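Local coordinates for putative uncharacterized protein (Actinomyces odontolyticus, PDB 3UP9) that probably serves as a membrane-anchored receptor for methionine, a lipoprotein of the NlpA family that holds selenomethionine in its pocket, at residues Ile21-Tyr24 against Ile25-Leu29; Val40-Asp44 against Tyr45-Asn49; Asn60-Thr64 against Val65-Glu69; Gln230-Glu233 against Lys234-Asp238. All coordinates share one frame; numbering follows the deposited sequence.

Contact 1: residues Ile21-Tyr24 against Ile25-Leu29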
loop_
_atom_site.group_PDB
_atom_site.type_symbol
_atom_site.label_atom_id
_atom_site.label_comp_id
_atom_site.label_asym_id
_atom_site.label_seq_id
_atom_site.Cartn_x
_atom_site.Cartn_y
_atom_site.Cartn_z
ATOM N N ILE A 21 8.219 -0.273 -10.768
ATOM C CA ILE A 21 7.316 -0.709 -11.849
ATOM C C ILE A 21 7.221 0.423 -12.869
ATOM O O ILE A 21 7.336 0.188 -14.066
ATOM C CB ILE A 21 5.897 -1.069 -11.317
ATOM C CG1 ILE A 21 5.931 -2.292 -10.398
ATOM C CG2 ILE A 21 4.914 -1.318 -12.436
ATOM C CD1 ILE A 21 4.632 -2.397 -9.569
ATOM N N LEU A 22 7.057 1.662 -12.395
ATOM C CA LEU A 22 6.950 2.828 -13.311
ATOM C C LEU A 22 8.257 3.079 -14.077
ATOM O O LEU A 22 8.204 3.576 -15.184
ATOM C CB LEU A 22 6.508 4.112 -12.607
ATOM C CG LEU A 22 5.111 4.181 -11.992
ATOM C CD1 LEU A 22 5.001 5.499 -11.241
ATOM C CD2 LEU A 22 4.026 3.993 -13.060
ATOM N N THR A 23 9.399 2.677 -13.502
ATOM C CA THR A 23 10.696 2.921 -14.097
ATOM C C THR A 23 10.890 1.834 -15.199
ATOM O O THR A 23 11.294 2.177 -16.310
ATOM C CB THR A 23 11.806 2.965 -13.036
ATOM O OG1 THR A 23 11.549 4.057 -12.141
ATOM C CG2 THR A 23 13.212 3.153 -13.658
ATOM N N TYR A 24 10.506 0.577 -14.920
ATOM C CA TYR A 24 10.488 -0.442 -15.953
ATOM C C TYR A 24 9.669 0.047 -17.163
ATOM O O TYR A 24 10.136 0.026 -18.300
ATOM C CB TYR A 24 9.978 -1.796 -15.430
ATOM C CG TYR A 24 9.725 -2.739 -16.560
ATOM C CD1 TYR A 24 10.761 -3.390 -17.185
ATOM C CD2 TYR A 24 8.471 -2.882 -17.074
ATOM C CE1 TYR A 24 10.526 -4.260 -18.244
ATOM C CE2 TYR A 24 8.226 -3.692 -18.151
ATOM C CZ TYR A 24 9.240 -4.396 -18.720
ATOM O OH TYR A 24 8.959 -5.187 -19.811
ATOM N N ILE A 25 8.472 0.547 -16.897
ATOM C CA ILE A 25 7.601 1.045 -17.967
ATOM C C ILE A 25 8.283 2.208 -18.705
ATOM O O ILE A 25 8.376 2.248 -19.911
ATOM C CB ILE A 25 6.219 1.508 -17.444
ATOM C CG1 ILE A 25 5.405 0.309 -16.974
ATOM C CG2 ILE A 25 5.479 2.314 -18.504
ATOM C CD1 ILE A 25 4.136 0.632 -16.188
ATOM N N ASN A 26 8.773 3.172 -17.966
ATOM C CA ASN A 26 9.443 4.268 -18.616
ATOM C C ASN A 26 10.593 3.853 -19.534
ATOM O O ASN A 26 10.781 4.380 -20.617
ATOM C CB ASN A 26 9.937 5.269 -17.561
ATOM C CG ASN A 26 10.104 6.646 -18.138
ATOM O OD1 ASN A 26 9.260 7.089 -18.927
ATOM N ND2 ASN A 26 11.186 7.323 -17.766
ATOM N N ASP A 27 11.398 2.927 -19.079
ATOM C CA ASP A 27 12.630 2.634 -19.772
ATOM C C ASP A 27 12.369 1.628 -20.871
ATOM O O ASP A 27 13.174 1.515 -21.780
ATOM C CB ASP A 27 13.665 2.026 -18.818
ATOM C CG ASP A 27 14.172 3.010 -17.732
ATOM O OD1 ASP A 27 13.972 4.245 -17.799
ATOM O OD2 ASP A 27 14.841 2.497 -16.814
ATOM N N ASN A 28 11.287 0.846 -20.752
ATOM C CA ASN A 28 11.067 -0.248 -21.704
ATOM C C ASN A 28 9.878 -0.093 -22.651
ATOM O O ASN A 28 9.963 -0.524 -23.819
ATOM C CB ASN A 28 11.031 -1.582 -20.958
ATOM C CG ASN A 28 12.370 -1.944 -20.417
ATOM O OD1 ASN A 28 13.191 -2.466 -21.122
ATOM N ND2 ASN A 28 12.619 -1.614 -19.198
ATOM N N LEU A 29 8.814 0.558 -22.167
ATOM C CA LEU A 29 7.487 0.590 -22.853
ATOM C C LEU A 29 6.942 1.995 -23.236
ATOM O O LEU A 29 6.165 2.130 -24.159
ATOM C CB LEU A 29 6.444 -0.159 -22.002
ATOM C CG LEU A 29 6.743 -1.608 -21.535
ATOM C CD1 LEU A 29 5.584 -2.158 -20.669
ATOM C CD2 LEU A 29 7.110 -2.497 -22.753
#
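Ile-21 takes the N-H of Ile-25 on its carbonyl oxygen (Ile-25 N to Ile-21 O 3.1 Å), an i to i+4 bond in the last turns of helix 15-28. The two branched chains also brush, with Ile-21 CG2 4.3 Å from Ile-25 CD1, and their apolar bulk suits a buried side facing helices 213-223 and 226-235. Leu-22 repeats the backbone bond with Asn-26 N while its own side chain packs on strands 7-13 and 35-41. At Thr-23, chi1 of -62° sets OG1 beside the backbone N, where it bonds with Ala-19 O, and leaves CG2 alongside Asp-27, 3.6 Å from OD2 of that residue. The carbonyl of Tyr-24 is gripped twice by Asn-28: by its backbone N at 2.8 Å, and by ND2, which reaches Tyr-24 O at 3.1 Å on a lone pair in the carbonyl plane. Asparagine suits this last turn, because its amide folds back on the chain just before Leu-29 departs from helical geometry. The Tyr-24 ring, which also stacks on Tyr-231, leans over that turn: Leu-29 CD1 lies 4.0 Å from Tyr-24 CE2, and Asn-28 CB makes a CH-pi contact 4.2 Å from the Tyr-24 ring centroid, 23° off its normal.

Contact 2: residues Val40-Asp44 against Tyr45-Asn49. With MSE (selenomethionine), chain B.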
loop_
_atom_site.group_PDB
_atom_site.type_symbol
_atom_site.label_atom_id
_atom_site.label_comp_id
_atom_site.label_asym_id
_atom_site.label_seq_id
_atom_site.Cartn_x
_atom_site.Cartn_y
_atom_site.Cartn_z
ATOM N N VAL A 40 7.906 10.867 -9.540
ATOM C CA VAL A 40 8.191 11.562 -8.278
ATOM C C VAL A 40 7.910 10.593 -7.137
ATOM O O VAL A 40 6.805 10.013 -7.023
ATOM C CB VAL A 40 7.394 12.873 -8.137
ATOM C CG1 VAL A 40 7.766 13.545 -6.814
ATOM C CG2 VAL A 40 7.690 13.759 -9.351
ATOM N N GLU A 41 8.931 10.351 -6.309
ATOM C CA GLU A 41 8.833 9.365 -5.239
ATOM C C GLU A 41 8.308 10.037 -3.964
ATOM O O GLU A 41 8.585 11.226 -3.708
ATOM C CB GLU A 41 10.192 8.687 -5.041
ATOM C CG GLU A 41 10.505 7.794 -6.217
ATOM C CD GLU A 41 11.732 6.939 -6.046
ATOM O OE1 GLU A 41 12.301 6.820 -4.928
ATOM O OE2 GLU A 41 12.116 6.377 -7.095
ATOM N N TYR A 42 7.429 9.339 -3.251
ATOM C CA TYR A 42 6.794 9.897 -2.041
ATOM C C TYR A 42 6.984 8.799 -1.019
ATOM O O TYR A 42 6.979 7.608 -1.397
ATOM C CB TYR A 42 5.316 10.179 -2.281
ATOM C CG TYR A 42 4.985 11.500 -2.922
ATOM C CD1 TYR A 42 4.759 12.631 -2.147
ATOM C CD2 TYR A 42 4.902 11.636 -4.330
ATOM C CE1 TYR A 42 4.476 13.861 -2.743
ATOM C CE2 TYR A 42 4.612 12.861 -4.923
ATOM C CZ TYR A 42 4.407 13.967 -4.129
ATOM O OH TYR A 42 4.153 15.176 -4.711
ATOM N N THR A 43 7.153 9.150 0.260
ATOM C CA THR A 43 7.370 8.112 1.298
ATOM C C THR A 43 6.205 7.968 2.315
ATOM O O THR A 43 6.249 7.074 3.154
ATOM C CB THR A 43 8.735 8.213 1.998
ATOM O OG1 THR A 43 8.953 9.524 2.353
ATOM C CG2 THR A 43 9.964 7.780 1.083
ATOM N N ASP A 44 5.190 8.822 2.227
ATOM C CA ASP A 44 3.992 8.708 3.057
ATOM C C ASP A 44 2.707 8.749 2.177
ATOM O O ASP A 44 2.783 8.956 0.970
ATOM C CB ASP A 44 3.943 9.775 4.174
ATOM C CG ASP A 44 3.163 10.998 3.775
ATOM O OD1 ASP A 44 3.074 11.209 2.563
ATOM O OD2 ASP A 44 2.602 11.736 4.645
ATOM N N TYR A 45 1.548 8.553 2.810
ATOM C CA TYR A 45 0.310 8.292 2.103
ATOM C C TYR A 45 -0.518 9.542 1.850
ATOM O O TYR A 45 -1.251 9.572 0.873
ATOM C CB TYR A 45 -0.502 7.238 2.855
ATOM C CG TYR A 45 0.054 5.794 2.854
ATOM C CD1 TYR A 45 0.931 5.363 1.875
ATOM C CD2 TYR A 45 -0.387 4.855 3.805
ATOM C CE1 TYR A 45 1.398 4.075 1.855
ATOM C CE2 TYR A 45 0.053 3.536 3.777
ATOM C CZ TYR A 45 0.948 3.158 2.800
ATOM O OH TYR A 45 1.399 1.859 2.713
ATOM N N VAL A 46 -0.384 10.542 2.719
ATOM C CA VAL A 46 -1.138 11.780 2.674
ATOM C C VAL A 46 -0.758 12.641 1.450
ATOM O O VAL A 46 -1.602 13.125 0.688
ATOM C CB VAL A 46 -0.991 12.577 4.014
ATOM C CG1 VAL A 46 -1.619 13.940 3.893
ATOM C CG2 VAL A 46 -1.652 11.819 5.168
ATOM N N GLN A 47 0.531 12.727 1.222
ATOM C CA GLN A 47 1.110 13.683 0.322
ATOM C C GLN A 47 0.840 13.493 -1.161
ATOM O O GLN A 47 0.589 14.464 -1.833
ATOM C CB GLN A 47 2.617 13.666 0.580
ATOM C CG GLN A 47 3.202 14.969 0.958
ATOM C CD GLN A 47 3.353 15.145 2.417
ATOM O OE1 GLN A 47 2.513 15.793 3.039
ATOM N NE2 GLN A 47 4.474 14.675 2.972
ATOM N N PRO A 48 0.901 12.262 -1.698
ATOM C CA PRO A 48 0.551 12.063 -3.135
ATOM C C PRO A 48 -0.888 12.424 -3.535
ATOM O O PRO A 48 -1.130 12.887 -4.641
ATOM C CB PRO A 48 0.733 10.539 -3.343
ATOM C CG PRO A 48 1.599 10.096 -2.235
ATOM C CD PRO A 48 1.289 10.986 -1.067
ATOM N N ASN A 49 -1.833 12.210 -2.630
ATOM C CA ASN A 49 -3.218 12.526 -2.923
ATOM C C ASN A 49 -3.402 14.067 -2.872
ATOM O O ASN A 49 -4.033 14.630 -3.771
ATOM C CB ASN A 49 -4.191 11.755 -2.017
ATOM C CG ASN A 49 -4.653 10.404 -2.613
ATOM O OD1 ASN A 49 -4.331 10.072 -3.762
ATOM N ND2 ASN A 49 -5.411 9.602 -1.805
HETATM N N MSE B 300 1.189 0.011 -1.004
HETATM C CA MSE B 300 0.221 -0.084 0.111
HETATM C C MSE B 300 -0.506 -1.406 0.162
HETATM O O MSE B 300 -0.781 -2.010 -0.909
HETATM O OXT MSE B 300 -0.807 -1.832 1.288
HETATM C CB MSE B 300 -0.804 1.016 -0.001
HETATM C CG MSE B 300 -1.795 1.095 1.203
HETATM SE SE MSE B 300 -3.057 2.512 0.934
HETATM C CE MSE B 300 -1.896 4.120 0.667
#
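A capped turn carries the chain from strand 35-41 into helix 46-53, and its capping bond joins Asp-44 to Gln-47: the backbone N of Gln-47 gives its hydrogen to Asp-44 OD1 at 3.3 Å. The donor meets the carboxylate oxygen on its syn side, 23° out of the carboxylate plane. Aspartate suits the place, since its short chain can offer an acceptor to the N-H groups at a helix start, and its negative charge would probably be eased by the helix dipole. The carbon chain of Gln-47 then folds across Asp-44, with Gln-47 CB 3.2 Å from OD1.

Tyr-42 closes the other flank of the turn. Its ring lies over Pro-48, whose CA stands 4.2 Å above the ring plane near the centre, while Pro-48 CG touches Tyr-42 CB at 3.7 Å. Proline has no N-H to offer the carbonyl of Asp-44 four residues back; its ring CD lies 3.2 Å from Asp-44 O instead, and the capping bond to Gln-47 N holds the turn.

Tyr-45, next to the cap, lines the ligand pocket. With CG anti to its carbonyl carbon (chi1 -70°), the ring presents one face to selenomethionine, whose methyl carbon CE sits 3.2 Å above the ring centre.

Backbone bonds from Val-40 and Tyr-42 tie the incoming chain to strand 7-13, and Asn-49 OD1 in the outgoing helix accepts from Asn-60 ND2 on strand 59-64.

Contact 3: residues Asn60-Thr64 against Val65-Glu69. With MSE (selenomethionine), chain B.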
loop_
_atom_site.group_PDB
_atom_site.type_symbol
_atom_site.label_atom_id
_atom_site.label_comp_id
_atom_site.label_asym_id
_atom_site.label_seq_id
_atom_site.Cartn_x
_atom_site.Cartn_y
_atom_site.Cartn_z
ATOM N N ASN A 60 -1.229 9.442 -9.546
ATOM C CA ASN A 60 -0.352 8.786 -8.570
ATOM C C ASN A 60 -0.600 7.279 -8.626
ATOM O O ASN A 60 -1.630 6.815 -9.095
ATOM C CB ASN A 60 -0.413 9.378 -7.128
ATOM C CG ASN A 60 -1.778 9.240 -6.458
ATOM O OD1 ASN A 60 -2.429 8.200 -6.571
ATOM N ND2 ASN A 60 -2.201 10.295 -5.722
ATOM N N PHE A 61 0.389 6.531 -8.179
ATOM C CA PHE A 61 0.334 5.081 -8.174
ATOM C C PHE A 61 0.981 4.610 -6.871
ATOM O O PHE A 61 2.196 4.457 -6.795
ATOM C CB PHE A 61 1.015 4.474 -9.422
ATOM C CG PHE A 61 1.088 2.982 -9.395
ATOM C CD1 PHE A 61 -0.028 2.216 -9.041
ATOM C CD2 PHE A 61 2.287 2.332 -9.692
ATOM C CE1 PHE A 61 0.055 0.824 -9.006
ATOM C CE2 PHE A 61 2.376 0.935 -9.675
ATOM C CZ PHE A 61 1.264 0.177 -9.313
ATOM N N TYR A 62 0.150 4.478 -5.829
ATOM C CA TYR A 62 0.632 4.118 -4.493
ATOM C C TYR A 62 -0.445 3.558 -3.575
ATOM O O TYR A 62 -0.109 3.043 -2.550
ATOM C CB TYR A 62 1.266 5.334 -3.794
ATOM C CG TYR A 62 0.289 6.252 -3.095
ATOM C CD1 TYR A 62 -0.482 7.157 -3.809
ATOM C CD2 TYR A 62 0.138 6.221 -1.727
ATOM C CE1 TYR A 62 -1.391 8.003 -3.181
ATOM C CE2 TYR A 62 -0.764 7.045 -1.111
ATOM C CZ TYR A 62 -1.546 7.927 -1.838
ATOM O OH TYR A 62 -2.429 8.763 -1.190
ATOM N N GLN A 63 -1.729 3.692 -3.933
ATOM C CA GLN A 63 -2.795 3.448 -2.996
ATOM C C GLN A 63 -3.744 2.305 -3.414
ATOM O O GLN A 63 -3.804 1.915 -4.578
ATOM C CB GLN A 63 -3.543 4.744 -2.703
ATOM C CG GLN A 63 -4.609 5.121 -3.685
ATOM C CD GLN A 63 -5.022 6.555 -3.529
ATOM O OE1 GLN A 63 -5.711 6.889 -2.579
ATOM N NE2 GLN A 63 -4.607 7.409 -4.461
ATOM N N THR A 64 -4.429 1.765 -2.420
ATOM C CA THR A 64 -5.299 0.635 -2.542
ATOM C C THR A 64 -6.684 1.214 -2.728
ATOM O O THR A 64 -6.948 2.351 -2.387
ATOM C CB THR A 64 -5.252 -0.300 -1.278
ATOM O OG1 THR A 64 -5.723 0.423 -0.095
ATOM C CG2 THR A 64 -3.819 -0.855 -1.015
ATOM N N VAL A 65 -7.570 0.385 -3.266
ATOM C CA VAL A 65 -8.943 0.756 -3.554
ATOM C C VAL A 65 -9.683 1.156 -2.291
ATOM O O VAL A 65 -10.356 2.169 -2.302
ATOM C CB VAL A 65 -9.663 -0.310 -4.445
ATOM C CG1 VAL A 65 -11.209 -0.259 -4.291
ATOM C CG2 VAL A 65 -9.250 -0.131 -5.904
ATOM N N PRO A 66 -9.567 0.391 -1.195
ATOM C CA PRO A 66 -10.198 0.829 0.041
ATOM C C PRO A 66 -9.679 2.151 0.659
ATOM O O PRO A 66 -10.469 2.945 1.185
ATOM C CB PRO A 66 -9.963 -0.349 0.991
ATOM C CG PRO A 66 -9.735 -1.547 0.110
ATOM C CD PRO A 66 -8.984 -0.962 -1.054
ATOM N N TYR A 67 -8.380 2.387 0.614
ATOM C CA TYR A 67 -7.824 3.635 1.071
ATOM C C TYR A 67 -8.353 4.795 0.222
ATOM O O TYR A 67 -8.721 5.851 0.775
ATOM C CB TYR A 67 -6.291 3.562 1.011
ATOM C CG TYR A 67 -5.607 4.854 1.388
ATOM C CD1 TYR A 67 -5.453 5.884 0.451
ATOM C CD2 TYR A 67 -5.108 5.053 2.662
ATOM C CE1 TYR A 67 -4.819 7.071 0.791
ATOM C CE2 TYR A 67 -4.471 6.240 2.992
ATOM C CZ TYR A 67 -4.343 7.256 2.061
ATOM O OH TYR A 67 -3.755 8.484 2.403
ATOM N N LEU A 68 -8.383 4.612 -1.107
ATOM C CA LEU A 68 -8.926 5.631 -2.025
ATOM C C LEU A 68 -10.378 5.964 -1.694
ATOM O O LEU A 68 -10.738 7.126 -1.621
ATOM C CB LEU A 68 -8.768 5.210 -3.502
ATOM C CG LEU A 68 -9.443 6.100 -4.585
ATOM C CD1 LEU A 68 -8.825 7.500 -4.593
ATOM C CD2 LEU A 68 -9.301 5.429 -5.962
ATOM N N GLU A 69 -11.196 4.937 -1.460
ATOM C CA GLU A 69 -12.609 5.126 -1.152
ATOM C C GLU A 69 -12.770 5.907 0.149
ATOM O O GLU A 69 -13.579 6.791 0.227
ATOM C CB GLU A 69 -13.345 3.775 -1.092
ATOM C CG GLU A 69 -13.504 3.179 -2.473
ATOM C CD GLU A 69 -13.875 1.724 -2.526
ATOM O OE1 GLU A 69 -13.719 0.990 -1.551
ATOM O OE2 GLU A 69 -14.339 1.313 -3.590
HETATM N N MSE B 300 1.189 0.011 -1.004
HETATM C CA MSE B 300 0.221 -0.084 0.111
HETATM C C MSE B 300 -0.506 -1.406 0.162
HETATM O O MSE B 300 -0.781 -2.010 -0.909
HETATM O OXT MSE B 300 -0.807 -1.832 1.288
HETATM C CB MSE B 300 -0.804 1.016 -0.001
HETATM C CG MSE B 300 -1.795 1.095 1.203
HETATM SE SE MSE B 300 -3.057 2.512 0.934
HETATM C CE MSE B 300 -1.896 4.120 0.667
#
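Strand 60-64 runs into helix 65-69 at nearly a right angle, with the segment axes at 84° and Leu-68 N bonding to Thr-64 O at 3.0 Å to close the first helical turn. Thr-64 is the N-cap. Its chi1 of 63° holds OG1 in the crowded position between backbone N and carbonyl carbon, where it accepts a weak capping bond from Tyr-67 N at 3.4 Å. The same rotation sends the methyl CG2 the other way, to within 3.3 Å of O of the bound selenomethionine, so a threonine can serve cap and ligand at once.

Such a strand-to-helix junction beside the ligand fits the type 2 periplasmic-binding-protein fold to which the NlpA family belongs. Here it supplies four pocket residues, Tyr-62, Gln-63, Thr-64 and Tyr-67, while Arg-120, Glu-88, Asn-174 and Asn-202 hydrogen-bond the ligand from elsewhere.

Tyr-67 cradles the ligand's apolar end: CE lies 3.7 Å above the ring centre, and selenium comes 3.4 Å from Tyr-67 CB. At the ring edge, in its plane, Gln-63 OE1 approaches Tyr-67 CD1 to 3.2 Å, with the amide turned 60° against the ring. Gln-63 NE2 is held by Asn-49 OD1 and, weakly, by Asn-60 OD1, which steadies the amide. Tyr-62 OH comes obliquely to Tyr-67 CE1 at 3.5 Å. With an alanine at Tyr-67, the ligand's methyl would probably lose the ring face beneath it and Gln-63 OE1 its aromatic edge. Leu-68 CB and CD1 lie against the amide of Gln-63 from the helix side.

Contact 4: residues Gln230-Glu233 against Lys234-Asp238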
loop_
_atom_site.group_PDB
_atom_site.type_symbol
_atom_site.label_atom_id
_atom_site.label_comp_id
_atom_site.label_asym_id
_atom_site.label_seq_id
_atom_site.Cartn_x
_atom_site.Cartn_y
_atom_site.Cartn_z
ATOM N N GLN A 230 5.175 -9.774 -15.888
ATOM C CA GLN A 230 6.414 -10.534 -15.924
ATOM C C GLN A 230 7.494 -9.791 -15.162
ATOM O O GLN A 230 8.190 -10.388 -14.373
ATOM C CB GLN A 230 6.846 -10.853 -17.380
ATOM C CG GLN A 230 5.913 -11.888 -17.965
ATOM C CD GLN A 230 6.261 -12.355 -19.367
ATOM O OE1 GLN A 230 6.839 -11.637 -20.189
ATOM N NE2 GLN A 230 5.858 -13.569 -19.650
ATOM N N TYR A 231 7.621 -8.494 -15.363
ATOM C CA TYR A 231 8.517 -7.719 -14.506
ATOM C C TYR A 231 8.206 -7.933 -13.000
ATOM O O TYR A 231 9.120 -8.176 -12.217
ATOM C CB TYR A 231 8.494 -6.218 -14.851
ATOM C CG TYR A 231 9.320 -5.393 -13.883
ATOM C CD1 TYR A 231 10.716 -5.265 -14.054
ATOM C CD2 TYR A 231 8.723 -4.750 -12.773
ATOM C CE1 TYR A 231 11.490 -4.540 -13.158
ATOM C CE2 TYR A 231 9.495 -4.023 -11.862
ATOM C CZ TYR A 231 10.873 -3.914 -12.089
ATOM O OH TYR A 231 11.639 -3.266 -11.227
ATOM N N ILE A 232 6.946 -7.858 -12.593
ATOM C CA ILE A 232 6.601 -8.025 -11.163
ATOM C C ILE A 232 6.966 -9.424 -10.697
ATOM O O ILE A 232 7.547 -9.586 -9.638
ATOM C CB ILE A 232 5.120 -7.722 -10.818
ATOM C CG1 ILE A 232 4.798 -6.258 -11.113
ATOM C CG2 ILE A 232 4.809 -8.063 -9.398
ATOM C CD1 ILE A 232 3.318 -5.928 -11.009
ATOM N N GLU A 233 6.664 -10.429 -11.501
ATOM C CA GLU A 233 6.919 -11.819 -11.091
ATOM C C GLU A 233 8.420 -12.117 -11.037
ATOM O O GLU A 233 8.848 -12.894 -10.226
ATOM C CB GLU A 233 6.217 -12.779 -12.043
ATOM C CG GLU A 233 4.714 -12.640 -11.957
ATOM C CD GLU A 233 3.951 -13.557 -12.897
ATOM O OE1 GLU A 233 4.362 -13.791 -14.056
ATOM O OE2 GLU A 233 2.883 -14.015 -12.470
ATOM N N LYS A 234 9.205 -11.486 -11.905
ATOM C CA LYS A 234 10.652 -11.665 -11.902
ATOM C C LYS A 234 11.242 -10.937 -10.726
ATOM O O LYS A 234 12.076 -11.472 -10.052
ATOM C CB LYS A 234 11.307 -11.186 -13.210
ATOM C CG LYS A 234 11.069 -12.086 -14.435
ATOM C CD LYS A 234 11.979 -11.748 -15.624
ATOM C CE LYS A 234 11.417 -10.706 -16.608
ATOM N NZ LYS A 234 11.758 -11.140 -18.006
ATOM N N THR A 235 10.791 -9.730 -10.452
ATOM C CA THR A 235 11.432 -8.870 -9.451
ATOM C C THR A 235 11.116 -9.289 -7.989
ATOM O O THR A 235 11.989 -9.283 -7.121
ATOM C CB THR A 235 11.082 -7.388 -9.765
ATOM O OG1 THR A 235 11.355 -7.149 -11.161
ATOM C CG2 THR A 235 11.861 -6.402 -8.894
ATOM N N TRP A 236 9.878 -9.687 -7.744
ATOM C CA TRP A 236 9.388 -10.157 -6.440
ATOM C C TRP A 236 8.905 -11.556 -6.538
ATOM O O TRP A 236 7.810 -11.782 -7.016
ATOM C CB TRP A 236 8.236 -9.281 -5.966
ATOM C CG TRP A 236 8.689 -7.875 -5.695
ATOM C CD1 TRP A 236 9.297 -7.387 -4.540
ATOM C CD2 TRP A 236 8.572 -6.704 -6.603
ATOM N NE1 TRP A 236 9.589 -6.064 -4.690
ATOM C CE2 TRP A 236 9.198 -5.599 -5.905
ATOM C CE3 TRP A 236 8.055 -6.490 -7.913
ATOM C CZ2 TRP A 236 9.287 -4.324 -6.480
ATOM C CZ3 TRP A 236 8.176 -5.204 -8.494
ATOM C CH2 TRP A 236 8.755 -4.150 -7.787
ATOM N N SER A 237 9.704 -12.527 -6.114
ATOM C CA SER A 237 9.223 -13.923 -5.976
ATOM C C SER A 237 9.196 -14.312 -4.511
ATOM O O SER A 237 9.113 -15.441 -4.229
ATOM C CB SER A 237 10.152 -14.881 -6.716
ATOM O OG SER A 237 11.495 -14.486 -6.533
ATOM N N ASP A 238 9.281 -13.343 -3.602
ATOM C CA ASP A 238 9.331 -13.537 -2.142
ATOM C C ASP A 238 7.976 -13.315 -1.543
ATOM O O ASP A 238 7.891 -13.027 -0.358
ATOM C CB ASP A 238 10.276 -12.509 -1.500
ATOM C CG ASP A 238 9.912 -11.008 -1.866
ATOM O OD1 ASP A 238 8.762 -10.690 -2.258
ATOM O OD2 ASP A 238 10.793 -10.124 -1.748
#
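Thr-235 sets its hydroxyl over the face of Tyr-231, with OG1 3.2 Å above the ring plane and close to its centre. The same OG1 donates to the carbonyl of Tyr-231, Thr-235 OG1 to Tyr-231 O being 2.7 Å, while Thr-235 N reaches that oxygen at 2.9 Å from the opposite face of the carbonyl plane. Threonine suits the last turn of helix 226-235, because with OG1 beside its own N (chi1 -50°) the hydroxyl can reach back one turn. Trp-236 comes next, its CZ3 meeting Tyr-231 CE2 at 3.8 Å with the ring planes at 83°. It also rests on Ile-232, whose CG2 lies 3.9 Å from Trp-236 CE3. A leucine in place of Tyr-231 would probably deprive the hydroxyl of Thr-235 of its flat aromatic seat and open a gap beside the indole.

Further out, Trp-236 NE1 bonds with Gln-179 OE1, and the indole packs on Ser-16 and Pro-17 at the start of helix 15-28, so the side chain is fixed just as its backbone leaves the helix. The hydroxyl hydrogen of Thr-235 goes to the carbonyl of Tyr-231, so it is not directed at the ring, and what lies over the aromatic face is the oxygen itself.

All four contacts are local, yet they differ with depth. Contact 3 is buried; the other three are partly so, contact 2 nearer the centre of the chain than contacts 1 and 4. Contacts 2 and 3 touch each other and share the selenomethionine, each giving its methyl an aromatic face, Tyr-45 or Tyr-67, and both rest on capped helix starts. Contacts 1 and 4, about 20 and 17 Å from the chain's centre to their own, finish helices 15-28 and 226-235. There a carbonyl of a tyrosine takes two donors from the residue four places on, an asparagine or a threonine. These helices pack together, Ile-21 CD1 meeting Ile-232 CD1 at 4.0 Å, while Ile-21 and Leu-22 also reach inward to Phe-61 of contact 3.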